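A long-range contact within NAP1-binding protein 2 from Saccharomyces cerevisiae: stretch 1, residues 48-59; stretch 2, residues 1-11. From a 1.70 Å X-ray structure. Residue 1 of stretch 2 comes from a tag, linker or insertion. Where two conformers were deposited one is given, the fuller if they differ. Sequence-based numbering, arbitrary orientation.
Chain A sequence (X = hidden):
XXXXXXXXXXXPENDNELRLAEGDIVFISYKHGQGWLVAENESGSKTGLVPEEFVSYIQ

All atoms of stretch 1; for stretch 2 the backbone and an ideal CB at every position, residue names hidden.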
ATOM      1  N   GLY A  48       4.431   4.912   2.183  1.00 23.07           N
ATOM      2  CA  GLY A  48       5.481   3.918   2.467  1.00 24.36           C
ATOM      3  C   GLY A  48       5.343   2.650   1.644  1.00 23.54           C
ATOM      4  O   GLY A  48       4.486   2.577   0.772  1.00 23.50           O
ATOM      5  N   LEU A  49       6.199   1.670   1.918  0.50 23.60           N
ATOM      6  CA  LEU A  49       6.210   0.408   1.162  0.50 23.02           C
ATOM      7  C   LEU A  49       5.235  -0.631   1.707  0.50 23.65           C
ATOM      8  O   LEU A  49       5.129  -0.843   2.937  0.50 22.97           O
ATOM      9  CB  LEU A  49       7.622  -0.192   1.110  0.50 23.36           C
ATOM     10  CG  LEU A  49       8.563   0.419   0.066  0.50 21.82           C
ATOM     11  CD1 LEU A  49       9.022   1.805   0.479  0.50 23.07           C
ATOM     12  CD2 LEU A  49       9.747  -0.472  -0.174  0.50 21.55           C
ATOM     13  N   VAL A  50       4.554  -1.295   0.772  1.00 23.67           N
ATOM     14  CA  VAL A  50       3.624  -2.404   1.075  1.00 25.71           C
ATOM     15  C   VAL A  50       3.914  -3.607   0.137  1.00 24.23           C
ATOM     16  O   VAL A  50       4.430  -3.417  -0.980  1.00 22.19           O
ATOM     17  CB  VAL A  50       2.154  -1.969   0.917  1.00 25.71           C
ATOM     18  CG1 VAL A  50       1.877  -0.718   1.806  1.00 27.01           C
ATOM     19  CG2 VAL A  50       1.794  -1.701  -0.574  1.00 26.79           C
ATOM     20  N   PRO A  51       3.550  -4.825   0.564  1.00 23.38           N
ATOM     21  CA  PRO A  51       3.743  -5.967  -0.331  1.00 23.36           C
ATOM     22  C   PRO A  51       2.862  -5.883  -1.612  1.00 23.48           C
ATOM     23  O   PRO A  51       1.676  -5.577  -1.519  1.00 22.93           O
ATOM     24  CB  PRO A  51       3.314  -7.171   0.532  1.00 23.82           C
ATOM     25  CG  PRO A  51       3.343  -6.680   1.969  1.00 24.62           C
ATOM     26  CD  PRO A  51       2.962  -5.237   1.851  1.00 22.86           C
ATOM     27  N   GLU A  52       3.450  -6.221  -2.769  1.00 25.33           N
ATOM     28  CA  GLU A  52       2.739  -6.216  -4.055  1.00 27.40           C
ATOM     29  C   GLU A  52       1.473  -7.101  -4.051  1.00 27.06           C
ATOM     30  O   GLU A  52       0.431  -6.746  -4.661  1.00 27.43           O
ATOM     31  CB  GLU A  52       3.685  -6.658  -5.161  1.00 28.54           C
ATOM     32  CG  GLU A  52       3.174  -6.397  -6.569  1.00 32.15           C
ATOM     33  CD  GLU A  52       4.180  -6.806  -7.632  1.00 31.79           C
ATOM     34  OE1 GLU A  52       5.131  -7.545  -7.313  1.00 40.11           O
ATOM     35  OE2 GLU A  52       3.993  -6.404  -8.796  1.00 39.54           O
ATOM     36  N   GLU A  53       1.562  -8.253  -3.382  1.00 26.13           N
ATOM     37  CA  GLU A  53       0.423  -9.195  -3.330  1.00 26.36           C
ATOM     38  C   GLU A  53      -0.700  -8.845  -2.300  1.00 25.39           C
ATOM     39  O   GLU A  53      -1.688  -9.596  -2.192  1.00 25.73           O
ATOM     40  CB  GLU A  53       0.935 -10.628  -3.079  1.00 26.60           C
ATOM     41  CG  GLU A  53       1.843 -11.222  -4.225  1.00 30.20           C
ATOM     42  CD  GLU A  53       1.236 -11.075  -5.630  1.00 37.65           C
ATOM     43  OE1 GLU A  53       0.099 -11.562  -5.843  1.00 37.85           O
ATOM     44  OE2 GLU A  53       1.898 -10.465  -6.520  1.00 40.25           O
ATOM     45  N   PHE A  54      -0.541  -7.758  -1.528  1.00 24.22           N
ATOM     46  CA  PHE A  54      -1.493  -7.366  -0.472  1.00 25.85           C
ATOM     47  C   PHE A  54      -2.479  -6.269  -0.941  1.00 26.07           C
ATOM     48  O   PHE A  54      -3.290  -5.794  -0.140  1.00 25.60           O
ATOM     49  CB  PHE A  54      -0.753  -6.865   0.785  1.00 25.25           C
ATOM     50  CG  PHE A  54      -0.322  -7.967   1.763  1.00 25.13           C
ATOM     51  CD1 PHE A  54       0.442  -9.052   1.329  1.00 23.65           C
ATOM     52  CD2 PHE A  54      -0.641  -7.890   3.122  1.00 22.92           C
ATOM     53  CE1 PHE A  54       0.866 -10.039   2.211  1.00 22.38           C
ATOM     54  CE2 PHE A  54      -0.228  -8.896   4.016  1.00 23.43           C
ATOM     55  CZ  PHE A  54       0.532  -9.957   3.550  1.00 25.04           C
ATOM     56  N   VAL A  55      -2.378  -5.847  -2.210  1.00 26.65           N
ATOM     57  CA  VAL A  55      -3.370  -4.881  -2.767  1.00 27.32           C
ATOM     58  C   VAL A  55      -3.988  -5.335  -4.080  1.00 26.44           C
ATOM     59  O   VAL A  55      -3.361  -6.120  -4.818  1.00 26.06           O
ATOM     60  CB  VAL A  55      -2.799  -3.433  -2.961  1.00 30.44           C
ATOM     61  CG1 VAL A  55      -2.093  -2.940  -1.716  1.00 30.18           C
ATOM     62  CG2 VAL A  55      -1.913  -3.315  -4.213  1.00 31.74           C
ATOM     63  N   SER A  56      -5.181  -4.813  -4.376  0.50 24.90           N
ATOM     64  CA  SER A  56      -5.871  -5.047  -5.630  0.50 25.11           C
ATOM     65  C   SER A  56      -6.294  -3.696  -6.234  0.50 24.33           C
ATOM     66  O   SER A  56      -6.673  -2.770  -5.490  0.50 24.41           O
ATOM     67  CB  SER A  56      -7.105  -5.891  -5.393  0.50 26.60           C
ATOM     68  OG  SER A  56      -7.710  -6.239  -6.618  0.50 26.63           O
ATOM     69  N   TYR A  57      -6.227  -3.590  -7.562  1.00 23.86           N
ATOM     70  CA  TYR A  57      -6.595  -2.344  -8.253  1.00 23.64           C
ATOM     71  C   TYR A  57      -8.104  -2.262  -8.428  1.00 24.72           C
ATOM     72  O   TYR A  57      -8.747  -3.254  -8.752  1.00 25.48           O
ATOM     73  CB  TYR A  57      -5.860  -2.214  -9.590  1.00 24.88           C
ATOM     74  CG  TYR A  57      -4.383  -1.986  -9.387  1.00 26.65           C
ATOM     75  CD1 TYR A  57      -3.911  -0.775  -8.855  1.00 25.20           C
ATOM     76  CD2 TYR A  57      -3.462  -2.979  -9.661  1.00 28.34           C
ATOM     77  CE1 TYR A  57      -2.547  -0.554  -8.643  1.00 28.68           C
ATOM     78  CE2 TYR A  57      -2.093  -2.770  -9.429  1.00 32.00           C
ATOM     79  CZ  TYR A  57      -1.657  -1.575  -8.909  1.00 30.62           C
ATOM     80  OH  TYR A  57      -0.301  -1.404  -8.685  1.00 35.56           O
ATOM     81  N   ILE A  58      -8.656  -1.070  -8.214  0.50 25.22           N
ATOM     82  CA  ILE A  58     -10.099  -0.822  -8.304  0.50 26.18           C
ATOM     83  C   ILE A  58     -10.520  -0.639  -9.778  0.50 27.42           C
ATOM     84  O   ILE A  58     -10.028   0.240 -10.481  0.50 27.83           O
ATOM     85  CB  ILE A  58     -10.504   0.391  -7.389  0.50 25.61           C
ATOM     86  CG1 ILE A  58     -10.519  -0.054  -5.915  0.50 26.82           C
ATOM     87  CG2 ILE A  58     -11.862   0.987  -7.809  0.50 27.32           C
ATOM     88  CD1 ILE A  58     -10.569   1.085  -4.867  0.50 26.52           C
ATOM     89  N   GLN A  59     -11.447  -1.479 -10.236  1.00 28.29           N
ATOM     90  CA  GLN A  59     -11.813  -1.557 -11.654  1.00 29.41           C
ATOM     91  C   GLN A  59     -12.784  -0.474 -12.091  1.00 30.97           C
ATOM     92  O   GLN A  59     -12.927   0.569 -11.451  1.00 31.84           O
ATOM     93  CB  GLN A  59     -12.370  -2.948 -11.956  1.00 28.59           C
ATOM     94  CG  GLN A  59     -11.319  -4.034 -11.736  1.00 31.39           C
ATOM     95  CD  GLN A  59     -11.704  -5.408 -12.264  1.00 30.50           C
ATOM     96  OE1 GLN A  59     -12.705  -5.570 -12.956  1.00 36.54           O
ATOM     97  NE2 GLN A  59     -10.893  -6.407 -11.932  1.00 36.40           N
ATOM     98  OXT GLN A  59     -13.459  -0.615 -13.124  1.00 32.41           O
ATOM     99  N   UNK A   1      -1.935   9.109  -7.806  1.00 24.33           N
ATOM    100  CA  UNK A   1      -1.557   7.670  -7.993  1.00 24.29           C
ATOM    101  C   UNK A   1      -2.743   6.808  -8.387  1.00 23.83           C
ATOM    102  O   UNK A   1      -3.864   7.304  -8.485  1.00 23.07           O
ATOM    103  CB  UNK A   1      -0.942   7.106  -6.711  1.00 24.29           C
ATOM    104  N   UNK A   2      -2.490   5.527  -8.638  1.00 24.11           N
ATOM    105  CA  UNK A   2      -3.500   4.625  -9.172  1.00 23.74           C
ATOM    106  C   UNK A   2      -4.357   4.033  -8.072  1.00 23.59           C
ATOM    107  O   UNK A   2      -3.827   3.456  -7.155  1.00 25.44           O
ATOM    108  CB  UNK A   2      -2.840   3.505  -9.978  1.00 23.74           C
ATOM    109  N   UNK A   3      -5.682   4.088  -8.217  1.00 23.85           N
ATOM    110  CA  UNK A   3      -6.600   3.644  -7.157  1.00 23.94           C
ATOM    111  C   UNK A   3      -6.529   2.137  -6.840  1.00 23.64           C
ATOM    112  O   UNK A   3      -6.638   1.307  -7.750  1.00 21.81           O
ATOM    113  CB  UNK A   3      -8.033   3.999  -7.558  1.00 23.94           C
ATOM    114  N   UNK A   4      -6.432   1.792  -5.551  1.00 24.31           N
ATOM    115  CA  UNK A   4      -6.399   0.385  -5.091  1.00 23.35           C
ATOM    116  C   UNK A   4      -6.991   0.202  -3.661  1.00 23.90           C
ATOM    117  O   UNK A   4      -7.328   1.177  -2.968  1.00 24.68           O
ATOM    118  CB  UNK A   4      -4.956  -0.122  -5.114  1.00 23.35           C
ATOM    119  N   UNK A   5      -7.118  -1.052  -3.246  1.00 23.61           N
ATOM    120  CA  UNK A   5      -7.604  -1.415  -1.874  1.00 24.36           C
ATOM    121  C   UNK A   5      -6.720  -2.524  -1.280  1.00 25.01           C
ATOM    122  O   UNK A   5      -6.192  -3.406  -2.013  1.00 26.68           O
ATOM    123  CB  UNK A   5      -9.062  -1.878  -1.915  1.00 24.36           C
ATOM    124  N   UNK A   6      -6.559  -2.468   0.039  1.00 25.32           N
ATOM    125  CA  UNK A   6      -5.838  -3.501   0.795  1.00 26.03           C
ATOM    126  C   UNK A   6      -6.663  -4.770   0.996  1.00 25.85           C
ATOM    127  O   UNK A   6      -7.776  -4.729   1.520  1.00 25.84           O
ATOM    128  CB  UNK A   6      -5.417  -2.949   2.158  1.00 26.03           C
ATOM    129  N   UNK A   7      -6.062  -5.899   0.625  1.00 25.20           N
ATOM    130  CA  UNK A   7      -6.663  -7.240   0.764  1.00 25.38           C
ATOM    131  C   UNK A   7      -6.533  -7.824   2.178  1.00 26.32           C
ATOM    132  O   UNK A   7      -7.440  -8.522   2.648  1.00 28.62           O
ATOM    133  CB  UNK A   7      -6.012  -8.199  -0.235  1.00 25.38           C
ATOM    134  N   UNK A   8      -5.378  -7.592   2.819  1.00 25.07           N
ATOM    135  CA  UNK A   8      -5.065  -8.150   4.146  1.00 24.83           C
ATOM    136  C   UNK A   8      -4.446  -7.101   5.083  1.00 24.02           C
ATOM    137  O   UNK A   8      -3.843  -6.146   4.607  1.00 22.86           O
ATOM    138  CB  UNK A   8      -4.110  -9.337   4.001  1.00 24.83           C
ATOM    139  N   UNK A   9      -4.556  -7.341   6.405  1.00 24.86           N
ATOM    140  CA  UNK A   9      -3.761  -6.607   7.404  1.00 24.27           C
ATOM    141  C   UNK A   9      -2.271  -6.734   7.060  1.00 26.15           C
ATOM    142  O   UNK A   9      -1.810  -7.799   6.605  1.00 27.09           O
ATOM    143  CB  UNK A   9      -4.034  -7.134   8.814  1.00 24.27           C
ATOM    144  N   UNK A  10      -1.509  -5.663   7.263  1.00 25.84           N
ATOM    145  CA  UNK A  10      -0.048  -5.716   7.084  1.00 26.56           C
ATOM    146  C   UNK A  10       0.670  -4.989   8.237  1.00 28.90           C
ATOM    147  O   UNK A  10       0.504  -3.780   8.409  1.00 28.35           O
ATOM    148  CB  UNK A  10       0.346  -5.094   5.743  1.00 26.56           C
ATOM    149  N   UNK A  11       1.447  -5.773   8.988  1.00 30.95           N
ATOM    150  CA  UNK A  11       2.255  -5.377  10.145  1.00 34.34           C
ATOM    151  C   UNK A  11       3.712  -5.089   9.700  1.00 34.93           C
ATOM    152  O   UNK A  11       4.447  -6.014   9.331  1.00 35.76           O
ATOM    153  CB  UNK A  11       2.224  -6.470  11.215  1.00 34.34           C
TER

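Position 1 lies beyond the reach of stretch 1, so nothing visible restricts it; it is Gly1, left from an expression tag.

Position 2 starts a strand, and its ideal CB points toward stretch 1, 4.3 Å from Tyr57 CE1. A long side chain, apolar or polar, could lie along that ring. The residue is Gln2: its NE2 sits over one face of the ring, 3.5 Å from Tyr57 CD1.

At position 3 the backbone does the pairing: Ile58 N donates to O of residue 3 at 3.2 Å. CA-to-CB points sideways, so many side chains fit. Arg3 packs its CB 4.3 Å from Ile58 CB, while its end leads away.

Position 4 forms a non-hydrogen-bonded antiparallel pair with Tyr57, CA to CA 4.2 Å. The ideal CB, 3.2 Å from Ser56 O and 3.9 Å from Tyr57 CD1, is closely packed, so a small residue is an easy choice, though these distances do not exclude others. Ala4 fits, its methyl CB touching Tyr57 CD1.

Position 5 is the hydrogen-bonded partner of Ser56: its N donates to Ser56 O and its O accepts from Ser56 N, both at 2.9 Å. Phi/psi of -135/147° and a CB 4.4 Å from Ile58 CD1 suit a beta-branched or other apolar residue. Val5 meets Ile58 CD1 through CB.

Position 6 pairs with Val55 without hydrogen bonds, and its CB lies on the face shared with Val55 and Tyr57, 5.1 Å from Val55 CG1. Stretch 1 alone would allow several apolar residues; Ala6 is found.

Position 7 donates from N to Phe54 O at 2.9 Å, ending the ladder of backbone bonds. CB points toward stretch 1, where a medium apolar chain could reach Ser56. Leu7 does so, CD2 lying 3.9 Å from Ser56 CB.

Position 8 places CB 3.9 Å from Phe54 CD2, inviting an apolar or aromatic group. Tyr8 turns its edge to the Phe54 face, with centroids 5.1 Å apart and planes at 86°; a water links its OH to Glu53 O.

Position 9 points away, leaving polar residues free to occur. Asp9 binds elsewhere in the structure, while its backbone O meets the Phe54 edge, 3.2 Å from Phe54 CE2.

At position 10 CB points toward stretch 1, more nearly at Pro51 CD (4.7 Å) than at Phe54 CD2 (4.0 Å), so a large apolar or aromatic residue would suit. Phe10 receives Pro51 CD over its face, 3.6 Å from the ring centroid, and directs its edge to the Phe54 face.

Position 11 points away, so stretch 1 sets no limit; Glu11 touches none of it and hydrogen-bonds elsewhere.

Stretch 2 (1-11) GQRAVALYDFE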
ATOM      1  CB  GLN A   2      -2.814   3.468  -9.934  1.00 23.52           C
ATOM      2  CG  GLN A   2      -3.802   2.563 -10.708  1.00 23.48           C
ATOM      3  CD  GLN A   2      -3.118   1.480 -11.593  1.00 25.30           C
ATOM      4  OE1 GLN A   2      -1.893   1.471 -11.809  1.00 25.84           O
ATOM      5  NE2 GLN A   2      -3.950   0.556 -12.104  1.00 27.93           N
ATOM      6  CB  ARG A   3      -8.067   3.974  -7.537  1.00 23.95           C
ATOM      7  CG  ARG A   3      -8.406   5.451  -7.820  1.00 25.40           C
ATOM      8  CD  ARG A   3      -9.846   5.547  -8.389  1.00 25.63           C
ATOM      9  NE  ARG A   3     -10.275   6.882  -8.834  1.00 26.54           N
ATOM     10  CZ  ARG A   3     -10.878   7.790  -8.066  1.00 26.10           C
ATOM     11  NH1 ARG A   3     -11.099   7.540  -6.771  1.00 27.02           N
ATOM     12  NH2 ARG A   3     -11.288   8.946  -8.588  1.00 23.66           N
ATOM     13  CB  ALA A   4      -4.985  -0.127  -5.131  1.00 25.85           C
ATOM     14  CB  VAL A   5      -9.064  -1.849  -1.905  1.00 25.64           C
ATOM     15  CG1 VAL A   5      -9.226  -3.070  -2.771  1.00 24.88           C
ATOM     16  CG2 VAL A   5      -9.633  -2.074  -0.475  1.00 26.05           C
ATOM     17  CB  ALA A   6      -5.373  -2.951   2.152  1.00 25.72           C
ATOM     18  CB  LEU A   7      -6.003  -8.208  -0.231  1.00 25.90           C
ATOM     19  CG  LEU A   7      -6.206  -7.973  -1.733  1.00 26.90           C
ATOM     20  CD1 LEU A   7      -5.378  -8.992  -2.545  1.00 30.92           C
ATOM     21  CD2 LEU A   7      -7.672  -8.045  -2.148  1.00 28.86           C
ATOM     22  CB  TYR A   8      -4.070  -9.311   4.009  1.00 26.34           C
ATOM     23  CG  TYR A   8      -4.260 -10.234   2.813  1.00 25.32           C
ATOM     24  CD1 TYR A   8      -5.408 -11.005   2.665  1.00 27.66           C
ATOM     25  CD2 TYR A   8      -3.270 -10.324   1.825  1.00 28.79           C
ATOM     26  CE1 TYR A   8      -5.557 -11.860   1.557  1.00 26.78           C
ATOM     27  CE2 TYR A   8      -3.415 -11.147   0.718  1.00 26.16           C
ATOM     28  CZ  TYR A   8      -4.558 -11.925   0.596  1.00 27.84           C
ATOM     29  OH  TYR A   8      -4.707 -12.748  -0.510  1.00 32.70           O
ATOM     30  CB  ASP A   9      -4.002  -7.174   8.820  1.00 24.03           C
ATOM     31  CG  ASP A   9      -5.355  -6.853   9.390  1.00 23.79           C
ATOM     32  OD1 ASP A   9      -6.105  -6.055   8.793  1.00 25.40           O
ATOM     33  OD2 ASP A   9      -5.668  -7.435  10.479  1.00 26.22           O
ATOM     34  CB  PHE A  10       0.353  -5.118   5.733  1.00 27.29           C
ATOM     35  CG  PHE A  10       1.833  -4.986   5.546  1.00 26.03           C
ATOM     36  CD1 PHE A  10       2.645  -6.114   5.547  1.00 26.23           C
ATOM     37  CD2 PHE A  10       2.425  -3.729   5.412  1.00 23.85           C
ATOM     38  CE1 PHE A  10       4.024  -5.993   5.381  1.00 26.86           C
ATOM     39  CE2 PHE A  10       3.794  -3.596   5.249  1.00 28.15           C
ATOM     40  CZ  PHE A  10       4.597  -4.731   5.242  1.00 28.22           C
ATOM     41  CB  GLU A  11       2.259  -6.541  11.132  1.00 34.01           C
ATOM     42  CG  GLU A  11       3.034  -6.321  12.427  1.00 38.08           C
ATOM     43  CD  GLU A  11       2.220  -5.594  13.463  1.00 39.94           C
ATOM     44  OE1 GLU A  11       1.050  -5.978  13.666  1.00 39.76           O
ATOM     45  OE2 GLU A  11       2.756  -4.647  14.079  1.00 43.61           O
TER
HETATM   46  O   HOH W   1      -7.189   1.315 -10.626  1.00 19.82           O
HETATM   47  O   HOH W   2      -2.804 -11.889  -2.930  1.00 28.04           O
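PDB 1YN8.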